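Local atomic coordinates of VAL-1 (Chlorella virus, PDB entry 3A0N), a protein that probably cleaves alginate and related acidic polysaccharides by beta-elimination, as a viral lyase of polysaccharide lyase family 14, and binds glucuronic acid. Residues I117-K122 / W217-G222; I129-D134 / L142-H147; N20-N25 / S60-P65. All blocks are in the same frame, centred on the assembly; numbering follows the deposited sequence. Where two conformers were deposited one is given.

Contact 1 of 3, residues I117-K122 / W217-G222; sequences IMWQEK and WNTFFG. With BDP (beta-D-glucopyranuronic acid), chain B.
Trp119 meets Phe221 edge to face, its CZ2 sitting over the centre of the Phe221 ring. The ring planes lie at 80°, a T-shaped stack with centroids 4.8 Å apart. The same benzene end of the indole also touches the two residues before Phe221. Its CH2 is 3.4 Å from Phe220 O, an oblique approach to a backbone carbonyl, and Thr219 OG1 comes up at the ring edge, 3.9 Å from CZ3. With CG between the backbone N and the carbonyl carbon (chi1 79°), a long flat side chain can span the 9.0 Å between the axes of segments 117-119 and 217-221. Tryptophan suits this buried place because its polar end is also satisfied, NE1 giving its hydrogen to Phe87 O, while Thr219 OG1 is hydrogen-bonded to Tyr44 OH and Lys92 O. On the ligand side, Met118 bends at chi3 to bring CE within 3.7 Å of O2 of the bound glucuronate, and the Gln120 side chain lies beside the sugar. Segments 117-119 and 217-221 run at 22° to each other; the longer strands 112-119 and 212-221 point the same way because strand 91-99 lies between them, antiparallel to both, and Tyr44 adds its own edge-to-face pairing with Phe221.

Contact 2 of 3, residues I129-D134 / L142-H147; sequences IYPPSD and LDPEGH. With BDP (beta-D-glucopyranuronic acid), chain B.
Pro144 lays its ring on the backbone of Pro131, Pro132 and Ser133, carbon against carbonyl oxygen for the most part. Its CB lies 3.4 Å from Pro132 O and also approaches Pro131 O, while CG reaches the CA of Ser133.

The apolar pairs are separate from this. Leu142 CD1 is 3.9 Å from Ile129 CG2 and 4.0 Å from Pro131 CG, the leucine crossing the isoleucine at about a right angle, and Pro131 CG also meets Pro144 CB at 4.1 Å. Proline suits the place where the chain leaves strand 125-130 and lies against the loop: its ring fixes phi, and its nitrogen has no N-H to leave without a partner where no hydrogen bonds cross. Pro144 is itself the centre of an inverse gamma turn.

Polar links are sparse, and no direct hydrogen bond joins the two segments. Instead the short hydroxyl of Ser133 reaches a water that donates to Pro144 O.

The aromatic part lies nearer the sugar. Tyr130 OH touches His147 CA at 3.2 Å, and the two side chains cross at about a right angle; the hydroxyl is hydrogen-bonded to Tyr106 N. The histidine CG sits between its backbone N and carbonyl carbon (chi1 50°), and the imidazole presents its edge to the glucuronate, with CE1 3.4 Å from O6B, near the ring plane.

The arrangement folds the connection between strand 125-130 and strand 149-151 back on itself, at the edge of the sheet beside the sugar site. Its chemistry implies a loop held by side-chain packing, proline rings on carbonyls and one water bridge, with His147 CE1 left at the sugar carboxylate.

Contact 3 of 3, residues N20-N25 / S60-P65; sequences NVDGVN and SFSAVP
Val21, Val24 and Phe61 form the close-packed side of this strand pair. Val24 CG2 lies 3.8 Å from Phe61 CB, and Val21 CG1 reaches the same carbon at 4.0 Å; Val21 CG2 also touches the methyl of Ala63. Beta-branched valines fill this space without long flexible chains. Phe61 CG lies between its backbone N and carbonyl carbon (chi1 64°), a torsion that sends the ring toward Trp217 and Phe215 of strand 212-221, while CB, fixed by the backbone, meets both valines.

The backbone holds the pair in antiparallel register. Asp22 and Ser62 exchange two hydrogen bonds, Ser62 N to Asp22 O being 2.8 Å, and Asn25 and Ser60 exchange another two, with an almost straight N-H...O angle of 175° from Asn25 N to Ser60 O. Between these pairs Gly23, at positive phi, lets the chain turn a corner.

The opposite face is polar and wet. In the conformers modelled here, and perhaps not in their alternates, one water donates to Asp22 OD1 and also bonds Ser62 OG. A second water donates to Gly23 O and also bonds Ser60 OG. Small serines and a carboxylate suit this solvent side.

The one-residue shift in register between Asp22 and Asn25 is a beta bulge, here in the outermost strand of an antiparallel sheet of the concanavalin-like fold.

All three contacts reach the same seven-stranded antiparallel sheet. Contact 3 pairs the outermost strand 21-25 with 59-63, which in turn borders strand 212-221 of contact 1; there the two contacts touch, with Trp217 N 2.8 Å from Phe61 O, a probable hydrogen bond. Contact 1 also uses strand 112-119, the neighbour of strand 125-130 from which contact 2 departs. Contacts 1 and 2 have centres 19 Å apart and do not touch, yet both reach the glucuronate, which Gly150 N and Gln153 NE2 also hydrogen-bond. Contact 3, its centre 24 Å from that of contact 2, belongs to the far margin of the sheet.

Contact 1 of 3, residues I117-K122 / W217-G222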
loop_
_atom_site.group_PDB
_atom_site.type_symbol
_atom_site.label_atom_id
_atom_site.label_comp_id
_atom_site.label_asym_id
_atom_site.label_seq_id
_atom_site.Cartn_x
_atom_site.Cartn_y
_atom_site.Cartn_z
ATOM N N ILE A 117 -0.601 0.738 2.958
ATOM C CA ILE A 117 -1.809 1.350 3.446
ATOM C C ILE A 117 -2.927 0.310 3.575
ATOM O O ILE A 117 -3.182 -0.426 2.614
ATOM C CB ILE A 117 -2.307 2.429 2.496
ATOM C CG1 ILE A 117 -1.351 3.629 2.421
ATOM C CG2 ILE A 117 -3.724 2.899 2.813
ATOM C CD1 ILE A 117 -1.241 4.447 3.689
ATOM N N MET A 118 -3.570 0.288 4.742
ATOM C CA MET A 118 -4.859 -0.386 4.856
ATOM C C MET A 118 -5.948 0.593 5.212
ATOM O O MET A 118 -5.687 1.563 5.932
ATOM C CB MET A 118 -4.878 -1.489 5.924
ATOM C CG MET A 118 -4.251 -2.791 5.550
ATOM S SD MET A 118 -4.515 -4.084 6.793
ATOM C CE MET A 118 -6.291 -4.332 6.682
ATOM N N TRP A 119 -7.172 0.345 4.729
ATOM C CA TRP A 119 -8.311 1.060 5.309
ATOM C C TRP A 119 -8.809 0.186 6.471
ATOM O O TRP A 119 -8.384 -0.950 6.652
ATOM C CB TRP A 119 -9.404 1.329 4.313
ATOM C CG TRP A 119 -10.360 0.242 3.938
ATOM C CD1 TRP A 119 -11.513 -0.099 4.621
ATOM C CD2 TRP A 119 -10.289 -0.632 2.807
ATOM N NE1 TRP A 119 -12.124 -1.146 3.950
ATOM C CE2 TRP A 119 -11.396 -1.492 2.830
ATOM C CE3 TRP A 119 -9.387 -0.800 1.728
ATOM C CZ2 TRP A 119 -11.641 -2.470 1.883
ATOM C CZ3 TRP A 119 -9.608 -1.761 0.776
ATOM C CH2 TRP A 119 -10.743 -2.611 0.847
ATOM N N GLN A 120 -9.687 0.855 7.239
ATOM C CA GLN A 120 -10.227 0.221 8.433
ATOM C C GLN A 120 -11.735 0.445 8.476
ATOM O O GLN A 120 -12.302 1.094 7.609
ATOM C CB GLN A 120 -9.601 0.805 9.728
ATOM C CG GLN A 120 -8.104 0.563 9.695
ATOM C CD GLN A 120 -7.728 -0.825 10.104
ATOM O OE1 GLN A 120 -7.595 -1.792 9.301
ATOM N NE2 GLN A 120 -7.548 -0.991 11.398
ATOM N N GLU A 121 -12.343 -0.096 9.529
ATOM C CA GLU A 121 -13.751 0.159 9.796
ATOM C C GLU A 121 -14.069 1.648 9.696
ATOM O O GLU A 121 -13.227 2.438 10.156
ATOM C CB GLU A 121 -14.038 -0.398 11.193
ATOM C CG GLU A 121 -13.011 -0.044 12.247
ATOM C CD GLU A 121 -11.742 -0.850 12.357
ATOM O OE1 GLU A 121 -10.994 -0.584 13.340
ATOM O OE2 GLU A 121 -11.384 -1.746 11.561
ATOM N N LYS A 122 -15.225 1.974 9.169
ATOM C CA LYS A 122 -15.734 3.333 9.067
ATOM C C LYS A 122 -14.756 4.292 8.399
ATOM O O LYS A 122 -14.739 5.486 8.670
ATOM C CB LYS A 122 -16.097 3.875 10.457
ATOM C CG LYS A 122 -17.233 3.111 11.127
ATOM C CD LYS A 122 -17.179 3.265 12.639
ATOM C CE LYS A 122 -18.292 2.465 13.299
ATOM N NZ LYS A 122 -18.143 0.998 13.101
ATOM N N TRP A 217 0.731 -2.842 -5.772
ATOM C CA TRP A 217 -0.652 -2.462 -5.616
ATOM C C TRP A 217 -1.500 -3.733 -5.515
ATOM O O TRP A 217 -1.375 -4.627 -6.358
ATOM C CB TRP A 217 -1.148 -1.615 -6.792
ATOM C CG TRP A 217 -2.559 -1.212 -6.562
ATOM C CD1 TRP A 217 -3.683 -1.757 -7.113
ATOM C CD2 TRP A 217 -2.991 -0.157 -5.682
ATOM N NE1 TRP A 217 -4.760 -1.074 -6.604
ATOM C CE2 TRP A 217 -4.395 -0.088 -5.734
ATOM C CE3 TRP A 217 -2.280 0.720 -4.879
ATOM C CZ2 TRP A 217 -5.127 0.859 -4.988
ATOM C CZ3 TRP A 217 -2.974 1.650 -4.133
ATOM C CH2 TRP A 217 -4.389 1.695 -4.205
ATOM N N ASN A 218 -2.329 -3.828 -4.472
ATOM C CA ASN A 218 -3.169 -5.056 -4.414
ATOM C C ASN A 218 -4.324 -4.740 -3.475
ATOM O O ASN A 218 -4.127 -4.856 -2.255
ATOM C CB ASN A 218 -2.371 -6.294 -4.019
ATOM C CG ASN A 218 -3.160 -7.588 -4.156
ATOM O OD1 ASN A 218 -4.319 -7.616 -4.490
ATOM N ND2 ASN A 218 -2.500 -8.697 -3.830
ATOM N N THR A 219 -5.432 -4.299 -4.036
ATOM C CA THR A 219 -6.542 -3.807 -3.222
ATOM C C THR A 219 -7.599 -4.920 -3.108
ATOM O O THR A 219 -7.964 -5.533 -4.114
ATOM C CB THR A 219 -7.099 -2.486 -3.768
ATOM O OG1 THR A 219 -8.120 -2.027 -2.850
ATOM C CG2 THR A 219 -7.760 -2.653 -5.128
ATOM N N PHE A 220 -8.027 -5.140 -1.842
ATOM C CA PHE A 220 -8.983 -6.194 -1.486
ATOM C C PHE A 220 -9.437 -6.002 -0.042
ATOM O O PHE A 220 -8.754 -5.375 0.762
ATOM C CB PHE A 220 -8.382 -7.578 -1.647
ATOM C CG PHE A 220 -7.179 -7.864 -0.809
ATOM C CD1 PHE A 220 -5.905 -7.566 -1.322
ATOM C CD2 PHE A 220 -7.199 -8.409 0.463
ATOM C CE1 PHE A 220 -4.751 -7.771 -0.589
ATOM C CE2 PHE A 220 -6.060 -8.624 1.184
ATOM C CZ PHE A 220 -4.793 -8.337 0.690
ATOM N N PHE A 221 -10.630 -6.579 0.242
ATOM C CA PHE A 221 -11.135 -6.561 1.612
ATOM C C PHE A 221 -10.468 -7.580 2.519
ATOM O O PHE A 221 -10.173 -8.683 2.178
ATOM C CB PHE A 221 -12.632 -6.895 1.568
ATOM C CG PHE A 221 -13.507 -5.676 1.398
ATOM C CD1 PHE A 221 -14.263 -5.127 2.437
ATOM C CD2 PHE A 221 -13.584 -5.056 0.136
ATOM C CE1 PHE A 221 -15.042 -3.976 2.281
ATOM C CE2 PHE A 221 -14.344 -3.927 0.009
ATOM C CZ PHE A 221 -15.105 -3.356 1.033
ATOM N N GLY A 222 -10.247 -7.071 3.764
ATOM C CA GLY A 222 -9.695 -7.989 4.752
ATOM C C GLY A 222 -8.249 -8.360 4.639
ATOM O O GLY A 222 -7.504 -7.461 4.152
HETATM C C1 BDP B . -5.261 -5.557 10.786
HETATM C C2 BDP B . -6.571 -4.993 11.327
HETATM C C3 BDP B . -6.276 -3.736 12.169
HETATM C C4 BDP B . -5.237 -4.056 13.239
HETATM C C5 BDP B . -3.981 -4.655 12.593
HETATM C C6 BDP B . -3.044 -5.178 13.704
HETATM O O2 BDP B . -7.403 -4.610 10.208
HETATM O O3 BDP B . -7.514 -3.331 12.760
HETATM O O4 BDP B . -4.908 -2.900 14.027
HETATM O O5 BDP B . -4.357 -5.836 11.855
HETATM O O6A BDP B . -2.006 -4.540 13.993
HETATM O O1 BDP B . -5.548 -6.790 10.096
HETATM O O6B BDP B . -3.385 -6.263 14.254
#

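Contact 2 of 3, residues I129-D134 / L142-H147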
loop_
_atom_site.group_PDB
_atom_site.type_symbol
_atom_site.label_atom_id
_atom_site.label_comp_id
_atom_site.label_asym_id
_atom_site.label_seq_id
_atom_site.Cartn_x
_atom_site.Cartn_y
_atom_site.Cartn_z
ATOM N N ILE A 129 2.668 -2.916 8.406
ATOM C CA ILE A 129 4.040 -3.264 8.070
ATOM C C ILE A 129 4.330 -4.722 8.317
ATOM O O ILE A 129 3.965 -5.352 9.327
ATOM C CB ILE A 129 5.003 -2.423 8.966
ATOM C CG1 ILE A 129 4.821 -0.939 8.699
ATOM C CG2 ILE A 129 6.436 -2.870 8.813
ATOM C CD1 ILE A 129 5.700 -0.041 9.533
ATOM N N TYR A 130 5.035 -5.341 7.377
ATOM C CA TYR A 130 5.638 -6.650 7.561
ATOM C C TYR A 130 7.130 -6.459 7.728
ATOM O O TYR A 130 7.764 -6.090 6.723
ATOM C CB TYR A 130 5.341 -7.550 6.338
ATOM C CG TYR A 130 4.060 -8.357 6.471
ATOM C CD1 TYR A 130 2.815 -7.767 6.364
ATOM C CD2 TYR A 130 4.138 -9.729 6.689
ATOM C CE1 TYR A 130 1.647 -8.539 6.484
ATOM C CE2 TYR A 130 2.993 -10.501 6.820
ATOM C CZ TYR A 130 1.765 -9.886 6.711
ATOM O OH TYR A 130 0.630 -10.685 6.845
ATOM N N PRO A 131 7.746 -6.629 8.885
ATOM C CA PRO A 131 9.195 -6.448 9.040
ATOM C C PRO A 131 9.911 -7.721 8.667
ATOM O O PRO A 131 9.292 -8.801 8.628
ATOM C CB PRO A 131 9.324 -6.165 10.538
ATOM C CG PRO A 131 8.235 -7.015 11.134
ATOM C CD PRO A 131 7.080 -7.033 10.141
ATOM N N PRO A 132 11.203 -7.689 8.364
ATOM C CA PRO A 132 11.917 -8.919 8.048
ATOM C C PRO A 132 12.031 -9.902 9.220
ATOM O O PRO A 132 12.030 -9.478 10.370
ATOM C CB PRO A 132 13.346 -8.448 7.701
ATOM C CG PRO A 132 13.134 -7.014 7.341
ATOM C CD PRO A 132 12.065 -6.501 8.310
ATOM N N SER A 133 12.149 -11.173 8.843
ATOM C CA SER A 133 12.413 -12.220 9.829
ATOM C C SER A 133 13.826 -12.037 10.389
ATOM O O SER A 133 14.729 -11.614 9.652
ATOM C CB SER A 133 12.296 -13.589 9.195
ATOM O OG SER A 133 10.972 -13.830 8.753
ATOM N N ASP A 134 14.033 -12.350 11.666
ATOM C CA ASP A 134 15.395 -12.472 12.196
ATOM C C ASP A 134 16.142 -11.151 12.020
ATOM O O ASP A 134 17.232 -11.174 11.436
ATOM C CB ASP A 134 16.176 -13.589 11.514
ATOM C CG ASP A 134 17.465 -13.897 12.255
ATOM O OD1 ASP A 134 17.441 -13.868 13.510
ATOM O OD2 ASP A 134 18.510 -14.170 11.627
ATOM N N LEU A 142 6.591 -4.589 16.840
ATOM C CA LEU A 142 7.023 -4.834 15.462
ATOM C C LEU A 142 7.777 -6.153 15.346
ATOM O O LEU A 142 9.007 -6.238 15.394
ATOM C CB LEU A 142 7.845 -3.620 14.991
ATOM C CG LEU A 142 8.180 -3.638 13.494
ATOM C CD1 LEU A 142 6.908 -3.593 12.657
ATOM C CD2 LEU A 142 9.032 -2.440 13.105
ATOM N N ASP A 143 7.017 -7.233 15.217
ATOM C CA ASP A 143 7.515 -8.601 15.187
ATOM C C ASP A 143 7.205 -9.297 13.874
ATOM O O ASP A 143 6.102 -9.080 13.361
ATOM C CB ASP A 143 6.872 -9.391 16.350
ATOM C CG ASP A 143 6.905 -8.607 17.650
ATOM O OD1 ASP A 143 7.967 -8.031 17.979
ATOM O OD2 ASP A 143 5.853 -8.576 18.324
ATOM N N PRO A 144 8.110 -10.093 13.333
ATOM C CA PRO A 144 7.838 -10.809 12.080
ATOM C C PRO A 144 7.191 -12.165 12.325
ATOM O O PRO A 144 7.749 -13.192 11.958
ATOM C CB PRO A 144 9.225 -11.012 11.478
ATOM C CG PRO A 144 10.094 -11.163 12.677
ATOM C CD PRO A 144 9.476 -10.388 13.806
ATOM N N GLU A 145 6.017 -12.114 12.926
ATOM C CA GLU A 145 5.183 -13.260 13.246
ATOM C C GLU A 145 3.723 -12.970 12.903
ATOM O O GLU A 145 3.317 -11.822 13.072
ATOM C CB GLU A 145 5.317 -13.572 14.734
ATOM C CG GLU A 145 6.696 -14.073 15.130
ATOM C CD GLU A 145 7.608 -12.952 15.582
ATOM O OE1 GLU A 145 7.443 -11.819 15.089
ATOM O OE2 GLU A 145 8.490 -13.214 16.427
ATOM N N GLY A 146 2.954 -13.964 12.441
ATOM C CA GLY A 146 1.518 -13.706 12.307
ATOM C C GLY A 146 1.310 -12.795 11.111
ATOM O O GLY A 146 2.016 -12.964 10.113
ATOM N N HIS A 147 0.359 -11.875 11.189
ATOM C CA HIS A 147 0.177 -11.034 9.996
ATOM C C HIS A 147 0.900 -9.714 10.249
ATOM O O HIS A 147 1.712 -9.631 11.157
ATOM C CB HIS A 147 -1.301 -10.836 9.686
ATOM C CG HIS A 147 -2.111 -10.393 10.864
ATOM N ND1 HIS A 147 -2.159 -9.081 11.295
ATOM C CD2 HIS A 147 -2.914 -11.089 11.705
ATOM C CE1 HIS A 147 -2.957 -9.002 12.352
ATOM N NE2 HIS A 147 -3.429 -10.204 12.619
HETATM C C1 BDP B . -5.261 -5.557 10.786
HETATM C C2 BDP B . -6.571 -4.993 11.327
HETATM C C3 BDP B . -6.276 -3.736 12.169
HETATM C C4 BDP B . -5.237 -4.056 13.239
HETATM C C5 BDP B . -3.981 -4.655 12.593
HETATM C C6 BDP B . -3.044 -5.178 13.704
HETATM O O2 BDP B . -7.403 -4.610 10.208
HETATM O O3 BDP B . -7.514 -3.331 12.760
HETATM O O4 BDP B . -4.908 -2.900 14.027
HETATM O O5 BDP B . -4.357 -5.836 11.855
HETATM O O6A BDP B . -2.006 -4.540 13.993
HETATM O O1 BDP B . -5.548 -6.790 10.096
HETATM O O6B BDP B . -3.385 -6.263 14.254
HETATM O O HOH W 1 9.327 -14.899 10.366
#

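Contact 3 of 3, residues N20-N25 / S60-P65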
loop_
_atom_site.group_PDB
_atom_site.type_symbol
_atom_site.label_atom_id
_atom_site.label_comp_id
_atom_site.label_asym_id
_atom_site.label_seq_id
_atom_site.Cartn_x
_atom_site.Cartn_y
_atom_site.Cartn_z
ATOM N N ASN A 20 7.089 1.027 -15.619
ATOM C CA ASN A 20 7.559 -0.351 -15.690
ATOM C C ASN A 20 6.655 -1.291 -14.862
ATOM O O ASN A 20 7.130 -1.915 -13.942
ATOM C CB ASN A 20 9.017 -0.439 -15.277
ATOM C CG ASN A 20 9.897 0.587 -15.984
ATOM O OD1 ASN A 20 10.524 1.409 -15.303
ATOM N ND2 ASN A 20 9.909 0.495 -17.300
ATOM N N VAL A 21 5.398 -1.250 -15.295
ATOM C CA VAL A 21 4.370 -2.076 -14.633
ATOM C C VAL A 21 4.279 -3.502 -15.148
ATOM O O VAL A 21 4.304 -3.796 -16.352
ATOM C CB VAL A 21 3.016 -1.398 -14.843
ATOM C CG1 VAL A 21 1.853 -2.295 -14.405
ATOM C CG2 VAL A 21 2.934 -0.074 -14.093
ATOM N N ASP A 22 4.123 -4.430 -14.216
ATOM C CA ASP A 22 3.905 -5.825 -14.594
ATOM C C ASP A 22 3.149 -6.518 -13.463
ATOM O O ASP A 22 2.668 -5.845 -12.546
ATOM C CB ASP A 22 5.213 -6.494 -14.944
ATOM C CG ASP A 22 6.238 -6.567 -13.844
ATOM O OD1 ASP A 22 5.906 -6.512 -12.641
ATOM O OD2 ASP A 22 7.433 -6.690 -14.213
ATOM N N GLY A 23 3.015 -7.834 -13.542
ATOM C CA GLY A 23 2.199 -8.512 -12.537
ATOM C C GLY A 23 0.776 -8.003 -12.500
ATOM O O GLY A 23 0.164 -7.935 -11.402
ATOM N N VAL A 24 0.177 -7.626 -13.622
ATOM C CA VAL A 24 -1.156 -7.034 -13.576
ATOM C C VAL A 24 -2.227 -8.139 -13.481
ATOM O O VAL A 24 -2.129 -9.100 -14.233
ATOM C CB VAL A 24 -1.451 -6.127 -14.761
ATOM C CG1 VAL A 24 -2.890 -5.632 -14.763
ATOM C CG2 VAL A 24 -0.494 -4.925 -14.725
ATOM N N ASN A 25 -3.186 -7.915 -12.594
ATOM C CA ASN A 25 -4.418 -8.708 -12.521
ATOM C C ASN A 25 -5.544 -7.719 -12.352
ATOM O O ASN A 25 -5.828 -7.207 -11.242
ATOM C CB ASN A 25 -4.405 -9.709 -11.368
ATOM C CG ASN A 25 -5.567 -10.702 -11.512
ATOM O OD1 ASN A 25 -6.393 -10.588 -12.420
ATOM N ND2 ASN A 25 -5.608 -11.650 -10.590
ATOM N N SER A 60 -4.699 -5.685 -8.989
ATOM C CA SER A 60 -3.336 -5.639 -8.512
ATOM C C SER A 60 -2.383 -5.350 -9.672
ATOM O O SER A 60 -2.742 -5.628 -10.807
ATOM C CB SER A 60 -2.930 -6.963 -7.873
ATOM O OG SER A 60 -3.141 -8.074 -8.748
ATOM N N PHE A 61 -1.244 -4.790 -9.315
ATOM C CA PHE A 61 -0.146 -4.597 -10.279
ATOM C C PHE A 61 1.126 -4.298 -9.489
ATOM O O PHE A 61 1.034 -3.918 -8.321
ATOM C CB PHE A 61 -0.399 -3.480 -11.261
ATOM C CG PHE A 61 -0.518 -2.069 -10.735
ATOM C CD1 PHE A 61 0.607 -1.255 -10.637
ATOM C CD2 PHE A 61 -1.714 -1.501 -10.330
ATOM C CE1 PHE A 61 0.541 0.040 -10.150
ATOM C CE2 PHE A 61 -1.784 -0.213 -9.843
ATOM C CZ PHE A 61 -0.663 0.611 -9.762
ATOM N N SER A 62 2.290 -4.413 -10.140
ATOM C CA SER A 62 3.570 -4.091 -9.516
ATOM C C SER A 62 4.218 -3.049 -10.439
ATOM O O SER A 62 3.988 -3.116 -11.640
ATOM C CB SER A 62 4.424 -5.317 -9.342
ATOM O OG SER A 62 5.581 -5.139 -8.542
ATOM N N ALA A 63 4.988 -2.158 -9.842
ATOM C CA ALA A 63 5.675 -1.129 -10.628
ATOM C C ALA A 63 7.079 -0.929 -10.080
ATOM O O ALA A 63 7.363 -1.000 -8.894
ATOM C CB ALA A 63 4.934 0.193 -10.548
ATOM N N VAL A 64 8.019 -0.687 -11.038
ATOM C CA VAL A 64 9.388 -0.299 -10.627
ATOM C C VAL A 64 9.667 0.964 -11.465
ATOM O O VAL A 64 10.361 0.819 -12.496
ATOM C CB VAL A 64 10.451 -1.354 -10.834
ATOM C CG1 VAL A 64 11.779 -0.830 -10.288
ATOM C CG2 VAL A 64 10.058 -2.676 -10.176
ATOM N N PRO A 65 9.132 2.092 -11.092
ATOM C CA PRO A 65 9.197 3.270 -11.990
ATOM C C PRO A 65 10.634 3.777 -12.146
ATOM O O PRO A 65 11.477 3.758 -11.257
ATOM C CB PRO A 65 8.297 4.300 -11.330
ATOM C CG PRO A 65 7.400 3.463 -10.439
ATOM C CD PRO A 65 8.340 2.416 -9.885
HETATM O O HOH W 2 7.531 -5.733 -10.486
HETATM O O HOH W 3 -1.272 -9.441 -9.609
#